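Long-range contacts in Mgp-operon protein 3 (Mycoplasma pneumoniae, PDB 6RJ1), which probably helps the bacterium adhere to host cells, as an extracellular, membrane-anchored adhesin related to the beta-propeller proteins: residues N520-N525 against T647-S652; N511-K516 against A557-Y562; L862-F867 against Y956-G961; G887-T892 against A917-I922; N815-K820 against E899-A904. One frame throughout, in Å; residues are numbered along the deposited sequence.

Interaction 1: residues N520-N525 against T647-S652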
# COMPACT_ATOMS: atom_id res chain seq x y z
N ASN A 520 -12.65 -0.77 30.55
CA ASN A 520 -11.52 0.12 30.32
C ASN A 520 -11.96 1.48 29.83
O ASN A 520 -12.74 1.60 28.88
CB ASN A 520 -10.50 -0.52 29.35
CG ASN A 520 -9.13 0.12 29.37
OD1 ASN A 520 -8.95 1.33 29.18
ND2 ASN A 520 -8.11 -0.69 29.56
N SER A 521 -11.44 2.52 30.49
CA SER A 521 -11.66 3.93 30.15
C SER A 521 -10.40 4.73 30.48
O SER A 521 -10.48 5.87 30.93
CB SER A 521 -12.91 4.49 30.82
OG SER A 521 -13.06 4.08 32.17
N ASP A 522 -9.22 4.10 30.24
CA ASP A 522 -7.92 4.70 30.48
C ASP A 522 -7.51 5.46 29.22
O ASP A 522 -7.53 4.90 28.12
CB ASP A 522 -6.89 3.60 30.82
CG ASP A 522 -5.67 4.10 31.59
OD1 ASP A 522 -5.00 5.04 31.10
OD2 ASP A 522 -5.39 3.53 32.66
N SER A 523 -7.16 6.75 29.40
CA SER A 523 -6.76 7.64 28.30
C SER A 523 -5.52 7.17 27.52
O SER A 523 -5.40 7.51 26.34
CB SER A 523 -6.56 9.06 28.81
OG SER A 523 -7.81 9.60 29.20
N LYS A 524 -4.63 6.38 28.17
CA LYS A 524 -3.42 5.86 27.53
C LYS A 524 -3.68 4.62 26.64
O LYS A 524 -2.80 4.24 25.86
CB LYS A 524 -2.30 5.62 28.54
CG LYS A 524 -1.45 6.86 28.73
CD LYS A 524 0.01 6.50 28.97
CE LYS A 524 0.96 7.58 28.49
NZ LYS A 524 0.83 7.93 27.04
N ASN A 525 -4.91 4.04 26.71
CA ASN A 525 -5.37 2.96 25.85
C ASN A 525 -5.96 3.69 24.64
O ASN A 525 -7.18 3.74 24.44
CB ASN A 525 -6.40 2.08 26.58
CG ASN A 525 -6.87 0.88 25.78
OD1 ASN A 525 -6.08 0.08 25.29
ND2 ASN A 525 -8.18 0.74 25.65
N THR A 647 -7.17 -1.68 33.40
CA THR A 647 -5.97 -0.84 33.50
C THR A 647 -5.04 -0.89 32.25
O THR A 647 -4.01 -0.21 32.23
CB THR A 647 -5.22 -1.21 34.81
OG1 THR A 647 -4.22 -0.23 35.08
CG2 THR A 647 -4.61 -2.62 34.79
N ALA A 648 -5.41 -1.68 31.22
CA ALA A 648 -4.64 -1.87 29.99
C ALA A 648 -4.47 -0.58 29.19
O ALA A 648 -5.39 0.23 29.12
CB ALA A 648 -5.28 -2.94 29.13
N LYS A 649 -3.26 -0.40 28.60
CA LYS A 649 -2.88 0.77 27.81
C LYS A 649 -2.29 0.32 26.48
O LYS A 649 -1.08 0.14 26.37
CB LYS A 649 -1.87 1.65 28.56
CG LYS A 649 -2.32 2.11 29.94
CD LYS A 649 -1.16 2.65 30.77
CE LYS A 649 -1.31 2.33 32.23
NZ LYS A 649 -2.50 2.99 32.84
N ILE A 650 -3.16 0.08 25.48
CA ILE A 650 -2.75 -0.36 24.15
C ILE A 650 -2.90 0.80 23.15
O ILE A 650 -4.00 1.32 22.99
CB ILE A 650 -3.49 -1.67 23.70
CG1 ILE A 650 -3.29 -2.88 24.69
CG2 ILE A 650 -3.14 -2.08 22.27
CD1 ILE A 650 -1.94 -3.18 25.39
N ALA A 651 -1.79 1.20 22.51
CA ALA A 651 -1.76 2.28 21.52
C ALA A 651 -1.70 1.69 20.12
O ALA A 651 -1.62 0.47 19.99
CB ALA A 651 -0.56 3.16 21.78
N SER A 652 -1.75 2.53 19.07
CA SER A 652 -1.73 2.07 17.67
C SER A 652 -0.36 2.15 17.03
O SER A 652 0.42 3.07 17.29
CB SER A 652 -2.75 2.83 16.83
OG SER A 652 -4.06 2.31 16.99

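Interaction 2: residues N511-K516 against A557-Y562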
# COMPACT_ATOMS: atom_id res chain seq x y z
N ASN A 511 -10.42 -5.99 14.92
CA ASN A 511 -10.10 -6.59 16.21
C ASN A 511 -8.61 -6.55 16.50
O ASN A 511 -8.21 -6.43 17.66
CB ASN A 511 -10.68 -8.00 16.35
CG ASN A 511 -12.18 -8.04 16.45
OD1 ASN A 511 -12.85 -7.00 16.55
ND2 ASN A 511 -12.74 -9.24 16.41
N GLN A 512 -7.79 -6.61 15.45
CA GLN A 512 -6.35 -6.56 15.62
C GLN A 512 -5.83 -5.12 15.76
O GLN A 512 -4.66 -4.95 16.09
CB GLN A 512 -5.64 -7.36 14.50
CG GLN A 512 -4.46 -8.15 15.05
CD GLN A 512 -3.99 -9.26 14.14
OE1 GLN A 512 -2.84 -9.28 13.72
NE2 GLN A 512 -4.87 -10.22 13.87
N LEU A 513 -6.70 -4.10 15.57
CA LEU A 513 -6.33 -2.68 15.69
C LEU A 513 -5.92 -2.32 17.10
O LEU A 513 -5.10 -1.42 17.29
CB LEU A 513 -7.44 -1.74 15.19
CG LEU A 513 -7.72 -1.68 13.67
CD1 LEU A 513 -8.97 -0.87 13.38
CD2 LEU A 513 -6.56 -1.06 12.90
N GLY A 514 -6.49 -3.00 18.08
CA GLY A 514 -6.19 -2.76 19.48
C GLY A 514 -7.19 -3.35 20.44
O GLY A 514 -8.09 -4.10 20.03
N PHE A 515 -7.04 -3.00 21.71
CA PHE A 515 -7.89 -3.48 22.80
C PHE A 515 -9.04 -2.53 23.14
O PHE A 515 -8.86 -1.32 23.31
CB PHE A 515 -7.03 -3.78 24.04
CG PHE A 515 -7.77 -4.22 25.27
CD1 PHE A 515 -8.17 -5.55 25.42
CD2 PHE A 515 -8.05 -3.33 26.30
CE1 PHE A 515 -8.86 -5.96 26.57
CE2 PHE A 515 -8.73 -3.74 27.45
CZ PHE A 515 -9.12 -5.06 27.58
N LYS A 516 -10.22 -3.12 23.27
CA LYS A 516 -11.45 -2.43 23.63
C LYS A 516 -12.23 -3.30 24.63
O LYS A 516 -12.38 -4.51 24.42
CB LYS A 516 -12.28 -2.15 22.37
CG LYS A 516 -13.43 -1.20 22.60
CD LYS A 516 -14.20 -0.94 21.31
CE LYS A 516 -14.96 0.37 21.39
NZ LYS A 516 -16.13 0.31 22.31
N ALA A 557 -2.24 -1.63 4.77
CA ALA A 557 -0.99 -1.55 5.51
C ALA A 557 -1.23 -2.20 6.89
O ALA A 557 -2.36 -2.14 7.40
CB ALA A 557 -0.57 -0.10 5.67
N GLY A 558 -0.21 -2.84 7.46
CA GLY A 558 -0.32 -3.48 8.76
C GLY A 558 -0.59 -2.47 9.86
O GLY A 558 0.18 -1.53 10.03
N ALA A 559 -1.72 -2.61 10.57
CA ALA A 559 -2.08 -1.70 11.65
C ALA A 559 -2.52 -2.51 12.87
O ALA A 559 -3.57 -3.18 12.86
CB ALA A 559 -3.16 -0.73 11.22
N VAL A 560 -1.68 -2.50 13.90
CA VAL A 560 -1.88 -3.29 15.11
C VAL A 560 -1.73 -2.45 16.38
O VAL A 560 -1.50 -1.24 16.30
CB VAL A 560 -0.95 -4.54 15.11
CG1 VAL A 560 -1.31 -5.51 14.00
CG2 VAL A 560 0.53 -4.15 15.05
N GLY A 561 -1.88 -3.10 17.53
CA GLY A 561 -1.71 -2.46 18.83
C GLY A 561 -0.34 -2.71 19.42
O GLY A 561 0.39 -3.58 18.95
N TYR A 562 0.03 -1.93 20.44
CA TYR A 562 1.30 -2.09 21.15
C TYR A 562 1.13 -1.69 22.61
O TYR A 562 0.40 -0.75 22.91
CB TYR A 562 2.47 -1.40 20.43
CG TYR A 562 2.64 0.08 20.68
CD1 TYR A 562 2.06 1.02 19.83
CD2 TYR A 562 3.47 0.54 21.69
CE1 TYR A 562 2.25 2.39 20.03
CE2 TYR A 562 3.65 1.90 21.92
CZ TYR A 562 3.03 2.82 21.08
OH TYR A 562 3.23 4.17 21.29
O HOH W 1 -3.44 -5.23 18.50
O HOH W 2 -4.16 0.13 15.44

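Interaction 3: residues L862-F867 against Y956-G961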
# COMPACT_ATOMS: atom_id res chain seq x y z
N LEU A 862 -6.50 -3.07 -24.78
CA LEU A 862 -5.22 -3.46 -24.20
C LEU A 862 -4.59 -2.38 -23.36
O LEU A 862 -4.63 -1.20 -23.71
CB LEU A 862 -4.22 -3.89 -25.29
CG LEU A 862 -4.68 -4.92 -26.30
CD1 LEU A 862 -3.74 -4.97 -27.48
CD2 LEU A 862 -4.84 -6.29 -25.67
N TRP A 863 -4.00 -2.81 -22.25
CA TRP A 863 -3.27 -1.97 -21.32
C TRP A 863 -1.78 -2.11 -21.65
O TRP A 863 -1.32 -3.21 -21.97
CB TRP A 863 -3.51 -2.43 -19.88
CG TRP A 863 -4.88 -2.16 -19.32
CD1 TRP A 863 -5.25 -1.09 -18.56
CD2 TRP A 863 -6.00 -3.05 -19.34
NE1 TRP A 863 -6.55 -1.25 -18.12
CE2 TRP A 863 -7.03 -2.45 -18.58
CE3 TRP A 863 -6.23 -4.32 -19.91
CZ2 TRP A 863 -8.28 -3.05 -18.40
CZ3 TRP A 863 -7.48 -4.91 -19.74
CH2 TRP A 863 -8.49 -4.28 -18.99
N PHE A 864 -1.04 -0.99 -21.56
CA PHE A 864 0.40 -0.97 -21.80
C PHE A 864 1.11 -0.37 -20.60
O PHE A 864 0.83 0.78 -20.23
CB PHE A 864 0.75 -0.24 -23.11
CG PHE A 864 0.20 -0.91 -24.34
CD1 PHE A 864 0.83 -2.03 -24.89
CD2 PHE A 864 -0.95 -0.43 -24.97
CE1 PHE A 864 0.32 -2.65 -26.03
CE2 PHE A 864 -1.46 -1.06 -26.11
CZ PHE A 864 -0.82 -2.17 -26.63
N TYR A 865 1.98 -1.16 -19.95
CA TYR A 865 2.74 -0.78 -18.76
C TYR A 865 4.18 -0.48 -19.14
O TYR A 865 4.91 -1.40 -19.55
CB TYR A 865 2.68 -1.88 -17.70
CG TYR A 865 1.36 -1.95 -16.97
CD1 TYR A 865 0.25 -2.56 -17.56
CD2 TYR A 865 1.22 -1.42 -15.69
CE1 TYR A 865 -0.98 -2.61 -16.90
CE2 TYR A 865 -0.00 -1.48 -15.02
CZ TYR A 865 -1.10 -2.08 -15.63
OH TYR A 865 -2.30 -2.13 -14.97
N THR A 866 4.58 0.79 -19.04
CA THR A 866 5.92 1.23 -19.37
C THR A 866 6.77 1.30 -18.12
O THR A 866 6.38 1.91 -17.13
CB THR A 866 5.89 2.53 -20.18
OG1 THR A 866 5.02 2.35 -21.31
CG2 THR A 866 7.26 2.96 -20.67
N PHE A 867 7.93 0.64 -18.17
CA PHE A 867 8.89 0.59 -17.07
C PHE A 867 10.19 1.25 -17.49
O PHE A 867 10.77 0.88 -18.52
CB PHE A 867 9.15 -0.87 -16.68
CG PHE A 867 7.95 -1.50 -16.01
CD1 PHE A 867 7.79 -1.43 -14.63
CD2 PHE A 867 6.98 -2.17 -16.76
CE1 PHE A 867 6.69 -2.00 -14.01
CE2 PHE A 867 5.88 -2.74 -16.13
CZ PHE A 867 5.73 -2.64 -14.76
N TYR A 956 7.92 0.18 -34.14
CA TYR A 956 7.53 -1.19 -33.83
C TYR A 956 6.17 -1.52 -34.44
O TYR A 956 5.28 -0.67 -34.47
CB TYR A 956 7.50 -1.40 -32.31
CG TYR A 956 8.87 -1.44 -31.65
CD1 TYR A 956 9.56 -0.27 -31.36
CD2 TYR A 956 9.44 -2.64 -31.25
CE1 TYR A 956 10.80 -0.29 -30.72
CE2 TYR A 956 10.68 -2.69 -30.62
CZ TYR A 956 11.35 -1.51 -30.34
OH TYR A 956 12.57 -1.52 -29.70
N LYS A 957 6.00 -2.76 -34.94
CA LYS A 957 4.74 -3.22 -35.51
C LYS A 957 3.93 -3.95 -34.44
O LYS A 957 4.40 -4.93 -33.87
CB LYS A 957 4.97 -4.11 -36.73
CG LYS A 957 3.79 -4.12 -37.70
CD LYS A 957 3.15 -5.50 -37.79
CE LYS A 957 2.11 -5.58 -38.89
NZ LYS A 957 0.85 -4.89 -38.52
N ASN A 958 2.73 -3.43 -34.15
CA ASN A 958 1.75 -3.89 -33.16
C ASN A 958 0.87 -5.01 -33.73
O ASN A 958 0.04 -4.77 -34.61
CB ASN A 958 0.88 -2.71 -32.68
CG ASN A 958 0.03 -2.96 -31.45
OD1 ASN A 958 -0.41 -4.09 -31.15
ND2 ASN A 958 -0.24 -1.90 -30.70
N THR A 959 1.05 -6.22 -33.20
CA THR A 959 0.32 -7.41 -33.61
C THR A 959 -0.49 -7.90 -32.40
O THR A 959 -0.09 -8.82 -31.69
CB THR A 959 1.29 -8.41 -34.27
OG1 THR A 959 1.98 -7.75 -35.35
CG2 THR A 959 0.58 -9.65 -34.81
N ASN A 960 -1.64 -7.21 -32.17
CA ASN A 960 -2.60 -7.44 -31.08
C ASN A 960 -1.95 -7.35 -29.67
O ASN A 960 -2.30 -8.12 -28.76
CB ASN A 960 -3.38 -8.76 -31.28
CG ASN A 960 -4.43 -8.74 -32.38
OD1 ASN A 960 -4.28 -8.11 -33.44
ND2 ASN A 960 -5.52 -9.46 -32.14
N GLY A 961 -1.02 -6.41 -29.52
CA GLY A 961 -0.29 -6.19 -28.28
C GLY A 961 1.14 -6.70 -28.28
O GLY A 961 1.88 -6.42 -27.34

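Interaction 4: residues G887-T892 against A917-I922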
# COMPACT_ATOMS: atom_id res chain seq x y z
N GLY A 887 17.79 1.99 -19.78
CA GLY A 887 16.86 1.10 -20.46
C GLY A 887 15.41 1.28 -20.08
O GLY A 887 15.06 2.17 -19.29
N TYR A 888 14.58 0.41 -20.64
CA TYR A 888 13.14 0.39 -20.45
C TYR A 888 12.59 -0.98 -20.83
O TYR A 888 13.25 -1.74 -21.54
CB TYR A 888 12.47 1.49 -21.31
CG TYR A 888 12.83 1.44 -22.78
CD1 TYR A 888 13.94 2.13 -23.27
CD2 TYR A 888 12.07 0.70 -23.69
CE1 TYR A 888 14.28 2.08 -24.62
CE2 TYR A 888 12.41 0.63 -25.04
CZ TYR A 888 13.52 1.33 -25.51
OH TYR A 888 13.85 1.25 -26.85
N ALA A 889 11.36 -1.27 -20.41
CA ALA A 889 10.64 -2.51 -20.73
C ALA A 889 9.15 -2.19 -20.77
O ALA A 889 8.69 -1.28 -20.06
CB ALA A 889 10.94 -3.58 -19.69
N VAL A 890 8.39 -2.89 -21.61
CA VAL A 890 6.95 -2.67 -21.74
C VAL A 890 6.17 -3.99 -21.62
O VAL A 890 6.48 -4.97 -22.30
CB VAL A 890 6.56 -1.86 -23.01
CG1 VAL A 890 5.10 -1.39 -22.96
CG2 VAL A 890 7.48 -0.66 -23.22
N ILE A 891 5.15 -4.00 -20.74
CA ILE A 891 4.25 -5.14 -20.54
C ILE A 891 2.87 -4.83 -21.14
O ILE A 891 2.36 -3.73 -20.99
CB ILE A 891 4.19 -5.56 -19.04
CG1 ILE A 891 5.45 -6.37 -18.65
CG2 ILE A 891 2.89 -6.34 -18.71
CD1 ILE A 891 5.67 -6.62 -17.15
N THR A 892 2.29 -5.81 -21.84
CA THR A 892 0.95 -5.69 -22.40
C THR A 892 0.00 -6.54 -21.56
O THR A 892 0.31 -7.70 -21.27
CB THR A 892 0.95 -6.10 -23.89
OG1 THR A 892 1.73 -5.16 -24.61
CG2 THR A 892 -0.45 -6.14 -24.49
N ALA A 917 -0.69 -10.83 -18.57
CA ALA A 917 0.43 -9.89 -18.66
C ALA A 917 1.63 -10.53 -19.33
O ALA A 917 2.04 -11.62 -18.92
CB ALA A 917 0.82 -9.40 -17.28
N VAL A 918 2.17 -9.86 -20.35
CA VAL A 918 3.33 -10.34 -21.12
C VAL A 918 4.26 -9.21 -21.54
O VAL A 918 3.79 -8.13 -21.90
CB VAL A 918 2.95 -11.23 -22.35
CG1 VAL A 918 2.65 -12.66 -21.96
CG2 VAL A 918 1.81 -10.62 -23.17
N GLN A 919 5.58 -9.48 -21.54
CA GLN A 919 6.62 -8.57 -22.03
C GLN A 919 6.40 -8.59 -23.55
O GLN A 919 6.54 -9.64 -24.18
CB GLN A 919 8.00 -9.11 -21.65
CG GLN A 919 8.66 -8.30 -20.55
CD GLN A 919 9.97 -7.69 -21.00
OE1 GLN A 919 11.02 -7.92 -20.38
NE2 GLN A 919 9.94 -6.88 -22.08
N ASN A 920 5.94 -7.46 -24.10
CA ASN A 920 5.50 -7.35 -25.49
C ASN A 920 6.57 -7.26 -26.59
O ASN A 920 6.21 -7.33 -27.76
CB ASN A 920 4.55 -6.16 -25.63
CG ASN A 920 5.10 -4.80 -25.24
OD1 ASN A 920 6.29 -4.49 -25.38
ND2 ASN A 920 4.21 -3.94 -24.77
N GLY A 921 7.84 -7.09 -26.24
CA GLY A 921 8.90 -6.97 -27.24
C GLY A 921 9.57 -5.61 -27.28
O GLY A 921 10.63 -5.46 -27.89
N ILE A 922 8.95 -4.59 -26.64
CA ILE A 922 9.54 -3.26 -26.55
C ILE A 922 10.38 -3.26 -25.28
O ILE A 922 9.84 -3.17 -24.18
CB ILE A 922 8.52 -2.09 -26.58
CG1 ILE A 922 7.57 -2.16 -27.80
CG2 ILE A 922 9.27 -0.75 -26.53
CD1 ILE A 922 6.39 -1.15 -27.80

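Interaction 5: residues N815-K820 against E899-A904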
# COMPACT_ATOMS: atom_id res chain seq x y z
N ASN A 815 -20.01 -4.79 -12.61
CA ASN A 815 -21.31 -4.92 -13.28
C ASN A 815 -21.63 -3.54 -13.90
O ASN A 815 -21.83 -2.57 -13.17
CB ASN A 815 -22.39 -5.33 -12.27
CG ASN A 815 -23.73 -5.65 -12.89
OD1 ASN A 815 -24.37 -4.81 -13.54
ND2 ASN A 815 -24.20 -6.86 -12.67
N PRO A 816 -21.62 -3.41 -15.24
CA PRO A 816 -21.87 -2.08 -15.84
C PRO A 816 -23.32 -1.59 -15.78
O PRO A 816 -23.56 -0.39 -15.95
CB PRO A 816 -21.37 -2.25 -17.28
CG PRO A 816 -21.53 -3.70 -17.57
CD PRO A 816 -21.36 -4.44 -16.27
N ASP A 817 -24.28 -2.50 -15.55
CA ASP A 817 -25.70 -2.16 -15.46
C ASP A 817 -26.07 -1.53 -14.11
O ASP A 817 -27.10 -0.86 -14.02
CB ASP A 817 -26.58 -3.40 -15.73
CG ASP A 817 -26.24 -4.18 -16.98
OD1 ASP A 817 -25.99 -3.54 -18.04
OD2 ASP A 817 -26.23 -5.43 -16.91
N THR A 818 -25.23 -1.75 -13.06
CA THR A 818 -25.46 -1.24 -11.70
C THR A 818 -24.30 -0.39 -11.16
O THR A 818 -24.47 0.28 -10.14
CB THR A 818 -25.76 -2.39 -10.72
OG1 THR A 818 -24.62 -3.24 -10.60
CG2 THR A 818 -27.01 -3.20 -11.09
N ASP A 819 -23.12 -0.45 -11.83
CA ASP A 819 -21.88 0.25 -11.46
C ASP A 819 -21.43 -0.16 -10.05
O ASP A 819 -21.10 0.67 -9.20
CB ASP A 819 -21.98 1.77 -11.67
CG ASP A 819 -22.27 2.18 -13.10
OD1 ASP A 819 -21.49 1.79 -14.00
OD2 ASP A 819 -23.27 2.88 -13.33
N LYS A 820 -21.44 -1.48 -9.84
CA LYS A 820 -21.07 -2.17 -8.60
C LYS A 820 -20.07 -3.29 -8.95
O LYS A 820 -19.82 -3.54 -10.12
CB LYS A 820 -22.33 -2.77 -7.94
CG LYS A 820 -23.27 -1.73 -7.33
CD LYS A 820 -24.57 -2.36 -6.88
CE LYS A 820 -25.48 -1.38 -6.17
NZ LYS A 820 -25.12 -1.23 -4.74
N GLU A 899 -16.79 -13.31 -20.89
CA GLU A 899 -17.16 -11.97 -20.43
C GLU A 899 -18.65 -11.87 -20.06
O GLU A 899 -19.44 -12.70 -20.52
CB GLU A 899 -16.76 -10.90 -21.47
CG GLU A 899 -15.28 -10.89 -21.82
CD GLU A 899 -14.31 -10.48 -20.72
OE1 GLU A 899 -14.59 -9.48 -20.02
OE2 GLU A 899 -13.26 -11.15 -20.57
N PHE A 900 -19.02 -10.87 -19.23
CA PHE A 900 -20.39 -10.62 -18.78
C PHE A 900 -21.28 -10.21 -19.95
O PHE A 900 -20.91 -9.31 -20.71
CB PHE A 900 -20.40 -9.57 -17.65
CG PHE A 900 -21.69 -9.42 -16.87
CD1 PHE A 900 -22.29 -10.51 -16.26
CD2 PHE A 900 -22.26 -8.16 -16.69
CE1 PHE A 900 -23.47 -10.37 -15.53
CE2 PHE A 900 -23.44 -8.02 -15.95
CZ PHE A 900 -24.03 -9.12 -15.37
N ASN A 901 -22.42 -10.91 -20.13
CA ASN A 901 -23.38 -10.72 -21.22
C ASN A 901 -22.73 -10.87 -22.61
O ASN A 901 -23.14 -10.19 -23.56
CB ASN A 901 -24.18 -9.39 -21.12
CG ASN A 901 -24.42 -8.83 -19.75
OD1 ASN A 901 -24.06 -7.68 -19.46
ND2 ASN A 901 -25.05 -9.59 -18.87
N GLU A 902 -21.73 -11.79 -22.74
CA GLU A 902 -21.01 -12.09 -23.99
C GLU A 902 -22.00 -12.53 -25.09
O GLU A 902 -21.82 -12.19 -26.26
CB GLU A 902 -19.93 -13.16 -23.75
CG GLU A 902 -18.83 -13.18 -24.79
CD GLU A 902 -17.50 -13.74 -24.31
OE1 GLU A 902 -16.50 -12.98 -24.34
OE2 GLU A 902 -17.45 -14.92 -23.91
N ASP A 903 -23.05 -13.26 -24.68
CA ASP A 903 -24.17 -13.71 -25.52
C ASP A 903 -25.51 -13.47 -24.79
O ASP A 903 -25.50 -13.05 -23.62
CB ASP A 903 -23.99 -15.18 -25.99
CG ASP A 903 -23.86 -16.20 -24.88
OD1 ASP A 903 -22.72 -16.41 -24.40
OD2 ASP A 903 -24.89 -16.81 -24.51
N ALA A 904 -26.64 -13.71 -25.48
CA ALA A 904 -28.00 -13.50 -24.96
C ALA A 904 -28.30 -14.18 -23.60
O ALA A 904 -28.84 -13.52 -22.71
CB ALA A 904 -29.03 -13.93 -26.00

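Interaction 1: residues N520-N525 against T647-S652
Chi1 sets CG anti to the backbone N in both Asn520 (-163°) and Asn525 (-177°), and the carboxamides beyond meet Ala648 and Ile650, at the point where the chain enters strand 650-654. Loop 520-525 is built from two successive Asx turns and a type I beta turn. Asn520 OD1 accepts from Asp522 N at 3.0 Å, Asp522 OD1 accepts in turn from Lys524 N, and the beta turn closes with a bond from Asn525 N to Asp522 O. Asparagine suits the first place because its carbonyl shapes the turn while its NH2 reaches out. ND2 is shared: its strongest partner is Lys645 O, just before the second segment, and it also gives a nearly straight bond to Ala648 O at 2.9 Å, with that oxygen in the amide plane. Asp522 divides its work in the same way. OD1 uses its anti lone pair within the turn, and OD2 forms a salt bridge with Lys649 NZ at 2.9 Å, though the hydrogen-bond geometry is weak. The lysine chain crosses the aspartate obliquely, and its CG rests against Lys524 CB at 3.8 Å. Buried Asn525 has both ends of its amide occupied. ND2 binds Phe515 O, while OD1, on a lone pair in its carbonyl plane, receives Ile650 N at 2.9 Å.

Interaction 2: residues N511-K516 against A557-Y562
Gln512 and Val560 lie side by side and point the same way, with OE1 of the extended glutamine 4.1 Å from Val560 CG1. The amide end is secured elsewhere, OE1 accepting from Trp579 N and Asn660 ND2. Leu513 makes the apolar half of the contact. Its CB starts away from the strand, yet the branch CD2 reaches back to touch Ala559 CB at 3.8 Å, a small methyl that lets the branch lie near the strand backbone. Between these side chains the two backbones are joined through water. One water donates to Gln512 O at 2.7 Å and accepts from Gly561 N at 2.8 Å; a second donates to both Leu513 O, at 2.6 Å, and Val560 O, at 3.1 Å. A CA-H...O contact from Val560 CA to Gln512 O (3.4 Å) adds to the link. A CB on Gly561 would point toward the 511-516 backbone and come tight against Gly514 CA. Gly514, the first residue beyond helix 503-511 to leave helical angles, has a positive phi, easy for glycine. Both segments belong to the MgpC adhesin family region, where a glycine-terminated helix end docks through bridging waters on strand 549-563 of a large mixed sheet.

Interaction 3: residues L862-F867 against Y956-G961
An Asx motif at the turn between strands 952-959 and 962-965 meets Leu862 and Phe864, two alternate residues on the same face of strand 862-868. Asn958 OD1 makes the motif by accepting from Gly961 N at 2.9 Å, which fixes the amide and turns ND2 toward the phenylalanine. Phe864 and Asn958 approach tip to tip, CZ to ND2 at 4.1 Å, with ring and amide planes 87° apart. Gly961 CA lies at the edge of the same ring, 4.2 Å from Phe864 CE1. Leu862 sends its CD1 branch against the turn backbone, 3.7 Å from Gly961 N. Glycine fits here because its backbone angles (phi 104°) would press a CB against the preceding carbonyl, and that CB would also crowd Leu862 CD1. Leucine and phenylalanine supply the apolar surface beneath. Gly961 O bonds to Thr892 OG1 on strand 888-896, next to 862-868, so the turn rests on these two strands, with 851-857 flanking Phe864 beyond through Ile857.

Interaction 4: residues G887-T892 against A917-I922
Thr892 and Val918 form an antiparallel hydrogen-bonded pair, with Thr892 N to Val918 O at 2.8 Å and Val918 N to Thr892 O at 3.0 Å. The pairing runs on to Asn920 N, which donates to Val890 O at 3.1 Å, and ends in a weak bond from Val890 N to Ile922 O. Asn920 also works through its side chain. Its CB points toward strand 888-896, and CG lies between the backbone N and the carbonyl carbon (chi1 59°). ND2 bonds to Thr892 OG1 at 2.8 Å, the oxygen lying in the amide plane. At the other end of the amide, OD1 accepts from Ile922 N at 2.9 Å, closing an Asx turn around Gly921. There the chain turns a corner, and glycine suits its positive phi. Farther out the contact is apolar. Val890 and Ile922 lie side by side, their CG2 methyls 3.8 Å apart, and the same Ile922 CG2 meets the edge of the Tyr888 ring at CE2, 3.7 Å away. On the face shared with Gln919, Ile891 CG2 reaches Ala917 CB at 4.0 Å. Branched residues fit these extended strands well. Because Thr892 OG1 accepts from Asn920, its proton can serve Gly961 O; Thr892 OG1 thus links Asn920 to the turn at Gly961, and one asparagine both shapes the corner and pins it to strand 888-896.

Interaction 5: residues N815-K820 against E899-A904
Phe900 is unusual in carrying the amide of its own neighbour on its ring, with Asn901 ND2 3.5 Å above the ring plane, over the centre, while Asn815, Pro816 and Asp817 gather round its CD2, CE2 and CZ. The two partners are loops of different sheets: a type II beta turn from Glu899 to Glu902, and the connection from strand 808-815 to 820-821, where Asp819 and Lys820 both face Asn815 as a G1 beta bulge. Asn901 takes the third position of the turn, where its positive phi (57°) is one that asparagine tolerates well. Chi1 of Phe900 (-167°) sets CG anti to the backbone N, and the ring lies beyond it against the hairpin loop. Asn815 ND2 comes within 3.5 Å of Phe900 CZ, amide and ring planes 61° apart. Asn815 OD1 turns back into its own loop, accepting weak bonds from Asp817 N and Thr818 N. Asp817 OD1 is held by Lys796 N, and OD2 sits 3.9 Å from Phe900 CE2. Phenylalanine suits this place because its ring gives the Asn901 amide a face and Pro816 an apolar partner. Rigid Pro816 has CD at the ring edge, near its plane, 3.9 Å from Phe900 CD2.

In the fold
The five contacts form two close pairs and one outlier. Interactions 1 and 2, centres 12 Å apart, share the mixed sheet in which strands 549-563 and 650-654 are neighbours, and Ala651 O and Tyr562 N, 3.0 Å apart and probably hydrogen-bonded, connect them directly. Interactions 3 and 4 are closer still, 7 Å between centres, because strands 862-868 and 888-896 pair side by side; Tyr865 N lies 2.8 Å from Ile891 O, again probably hydrogen-bonded. These two pairs of contacts lie on opposite sides of the chain's centre, with interactions 1 and 3 about 55 Å apart centre to centre. Interaction 5 joins outer loops, its nearest atoms about 8 Å from interaction 3.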